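PDB 2HKE: diphosphomevalonate decarboxylase, putative from Trypanosoma brucei, which probably catalyses the ATP-dependent decarboxylation of (R)-5-diphosphomevalonate to isopentenyl diphosphate, the isoprenoid and sterol precursor of the mevalonate pathway. Local coordinates for residues 264-269 against 294-299. The protein carries 1 engineered substitution. Numbering follows the deposited sequence.
Sequences YATEDS and AGANCF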
ATOM      1  N   TYR A 264       0.692  -1.418  16.719  1.00 24.66           N
ATOM      2  CA  TYR A 264       1.188  -2.241  15.651  1.00 25.15           C
ATOM      3  C   TYR A 264       2.721  -2.259  15.603  1.00 25.36           C
ATOM      4  O   TYR A 264       3.298  -3.125  14.968  1.00 26.34           O
ATOM      5  CB  TYR A 264       0.642  -1.707  14.328  1.00 26.80           C
ATOM      6  CG  TYR A 264      -0.849  -1.777  14.206  1.00 25.37           C
ATOM      7  CD1 TYR A 264      -1.528  -2.973  14.359  1.00 28.19           C
ATOM      8  CD2 TYR A 264      -1.587  -0.636  13.884  1.00 28.01           C
ATOM      9  CE1 TYR A 264      -2.941  -3.026  14.210  1.00 30.00           C
ATOM     10  CE2 TYR A 264      -2.960  -0.684  13.739  1.00 26.99           C
ATOM     11  CZ  TYR A 264      -3.635  -1.888  13.862  1.00 29.72           C
ATOM     12  OH  TYR A 264      -5.015  -1.880  13.709  1.00 27.61           O
ATOM     13  N   ALA A 265       3.348  -1.239  16.172  1.00 25.85           N
ATOM     14  CA  ALA A 265       4.814  -1.105  16.152  1.00 25.72           C
ATOM     15  C   ALA A 265       5.437  -1.983  17.230  1.00 26.40           C
ATOM     16  O   ALA A 265       4.830  -2.218  18.267  1.00 26.09           O
ATOM     17  CB  ALA A 265       5.173   0.288  16.384  1.00 27.07           C
ATOM     18  N   THR A 266       6.633  -2.484  16.943  1.00 25.82           N
ATOM     19  CA  THR A 266       7.448  -3.207  17.909  1.00 24.99           C
ATOM     20  C   THR A 266       8.649  -2.360  18.259  1.00 25.00           C
ATOM     21  O   THR A 266       8.862  -1.298  17.688  1.00 23.94           O
ATOM     22  CB  THR A 266       7.953  -4.483  17.301  1.00 24.60           C
ATOM     23  OG1 THR A 266       8.845  -4.155  16.212  1.00 25.25           O
ATOM     24  CG2 THR A 266       6.793  -5.386  16.817  1.00 25.45           C
ATOM     25  N   GLU A 267       9.504  -2.851  19.149  1.00 24.59           N
ATOM     26  CA  GLU A 267      10.691  -2.041  19.461  1.00 23.77           C
ATOM     27  C   GLU A 267      11.643  -2.000  18.267  1.00 22.97           C
ATOM     28  O   GLU A 267      12.490  -1.112  18.182  1.00 23.07           O
ATOM     29  CB  GLU A 267      11.403  -2.580  20.675  1.00 25.58           C
ATOM     30  CG  GLU A 267      10.649  -2.291  22.023  1.00 29.16           C
ATOM     31  CD  GLU A 267      10.531  -0.809  22.363  1.00 34.28           C
ATOM     32  OE1 GLU A 267      11.438  -0.004  21.988  1.00 34.70           O
ATOM     33  OE2 GLU A 267       9.505  -0.422  23.010  1.00 34.89           O
ATOM     34  N   ASP A 268      11.588  -3.011  17.413  1.00 21.58           N
ATOM     35  CA  ASP A 268      12.371  -2.960  16.152  1.00 21.73           C
ATOM     36  C   ASP A 268      11.899  -1.791  15.282  1.00 20.75           C
ATOM     37  O   ASP A 268      12.729  -1.040  14.749  1.00 20.19           O
ATOM     38  CB  ASP A 268      12.240  -4.236  15.358  1.00 21.41           C
ATOM     39  CG  ASP A 268      13.028  -5.382  15.925  1.00 26.76           C
ATOM     40  OD1 ASP A 268      13.949  -5.181  16.716  1.00 27.83           O
ATOM     41  OD2 ASP A 268      12.683  -6.511  15.555  1.00 33.81           O
ATOM     42  N   SER A 269      10.582  -1.635  15.154  1.00 20.10           N
ATOM     43  CA  SER A 269      10.007  -0.444  14.494  1.00 20.42           C
ATOM     44  C   SER A 269      10.568   0.852  15.054  1.00 20.39           C
ATOM     45  O   SER A 269      11.005   1.739  14.306  1.00 19.91           O
ATOM     46  CB  SER A 269       8.482  -0.418  14.636  1.00 20.45           C
ATOM     47  OG  SER A 269       7.927  -1.607  14.152  1.00 20.02           O
ATOM     48  N   ALA A 294       0.204   0.786   9.930  1.00 29.28           N
ATOM     49  CA  ALA A 294      -0.671  -0.207  10.636  1.00 27.43           C
ATOM     50  C   ALA A 294      -0.025  -1.585  10.722  1.00 26.50           C
ATOM     51  O   ALA A 294      -0.662  -2.642  10.598  1.00 25.72           O
ATOM     52  CB  ALA A 294      -2.119  -0.313  10.035  1.00 29.23           C
ATOM     53  N   GLY A 295       1.278  -1.560  10.937  1.00 25.06           N
ATOM     54  CA  GLY A 295       2.061  -2.774  11.020  1.00 24.84           C
ATOM     55  C   GLY A 295       3.428  -2.388  11.511  1.00 24.12           C
ATOM     56  O   GLY A 295       3.692  -1.206  11.743  1.00 23.14           O
ATOM     57  N   ALA A 296       4.297  -3.382  11.662  1.00 23.15           N
ATOM     58  CA  ALA A 296       5.620  -3.168  12.189  1.00 22.58           C
ATOM     59  C   ALA A 296       6.631  -2.857  11.083  1.00 21.82           C
ATOM     60  O   ALA A 296       7.702  -2.375  11.380  1.00 22.20           O
ATOM     61  CB  ALA A 296       6.102  -4.416  12.962  1.00 23.70           C
ATOM     62  N   ASN A 297       6.316  -3.189   9.834  1.00 21.62           N
ATOM     63  CA  ASN A 297       7.301  -3.042   8.744  1.00 20.95           C
ATOM     64  C   ASN A 297       7.597  -1.575   8.517  1.00 20.71           C
ATOM     65  O   ASN A 297       6.687  -0.738   8.600  1.00 19.19           O
ATOM     66  CB  ASN A 297       6.785  -3.612   7.429  1.00 21.11           C
ATOM     67  CG  ASN A 297       6.488  -5.089   7.469  1.00 20.51           C
ATOM     68  OD1 ASN A 297       7.069  -5.840   8.230  1.00 22.30           O
ATOM     69  ND2 ASN A 297       5.574  -5.517   6.586  1.00 21.96           N
ATOM     70  N   CYS A 298       8.846  -1.286   8.215  1.00 20.47           N
ATOM     71  CA  CYS A 298       9.296   0.047   7.975  1.00 19.88           C
ATOM     72  C   CYS A 298       9.508   0.274   6.473  1.00 19.81           C
ATOM     73  O   CYS A 298      10.466  -0.257   5.836  1.00 20.06           O
ATOM     74  CB  CYS A 298      10.583   0.283   8.709  1.00 21.09           C
ATOM     75  SG  CYS A 298      11.169   1.994   8.656  1.00 21.41           S
ATOM     76  N   PHE A 299       8.645   1.102   5.915  1.00 18.58           N
ATOM     77  CA  PHE A 299       8.830   1.546   4.536  1.00 17.58           C
ATOM     78  C   PHE A 299       9.823   2.676   4.594  1.00 17.45           C
ATOM     79  O   PHE A 299       9.922   3.375   5.628  1.00 19.90           O
ATOM     80  CB  PHE A 299       7.509   1.975   3.958  1.00 18.72           C
ATOM     81  CG  PHE A 299       6.685   0.825   3.476  1.00 18.31           C
ATOM     82  CD1 PHE A 299       5.891   0.109   4.357  1.00 22.70           C
ATOM     83  CD2 PHE A 299       6.772   0.420   2.145  1.00 21.60           C
ATOM     84  CE1 PHE A 299       5.145  -0.999   3.882  1.00 22.70           C
ATOM     85  CE2 PHE A 299       6.028  -0.659   1.647  1.00 21.78           C
ATOM     86  CZ  PHE A 299       5.203  -1.353   2.536  1.00 23.43           C
TER
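Tyr264 and Ala296 bury the most surface in this contact, in which the turn entering a helix lies along the loop leading into a strand. The Tyr264 side chain leaves its backbone toward 294-299, with CG anti to its own carbonyl carbon (chi1 -63°), and its ring lies against the backbone of Ala294. CD2 comes to 3.4 Å from Ala294 CA, while Ala294 O sits over one ring face, 3.7 Å from CG and offset toward the rim. The Ala294 methyl meets the same side of the ring, its CB 3.8 Å from Tyr264 CE2. Gly295 passes by the base of the side chain, its N 3.5 Å from Tyr264 CB. The phenol OH is hydrogen-bonded to the carbonyl of Val197.

Ala296 lies against the start of the helix. Its CB packs on Thr266 CG2 at 4.0 Å and touches Ser269 OG. The Ser269 hydroxyl donates to Ala296 O over 2.9 Å, in the carbonyl plane and on a lone pair. Ser269 OG in turn accepts from Thr266 N in a nearly straight bond, and Ser269 N returns one to Thr266 OG1 (3.2 Å, 171°). This reciprocal pair is a capping box with Thr266 as N-cap. Ser269 OG, buried and anti to its own carbonyl carbon, thus links the cap to the neighbouring loop by accepting from one segment and donating to the other.

Within the C-terminal, GHMP-type domain, the contact joins the N-terminus of helix 267-283 to the loop between strands 288-291 and 298-303, an antiparallel pair at one side of the five-stranded sheet. Trp20 packs on Tyr264, and Phe292, from the same inter-strand connection, touches Ser269; beyond Asn297, strand 298-303 runs between 288-291 and 183-189.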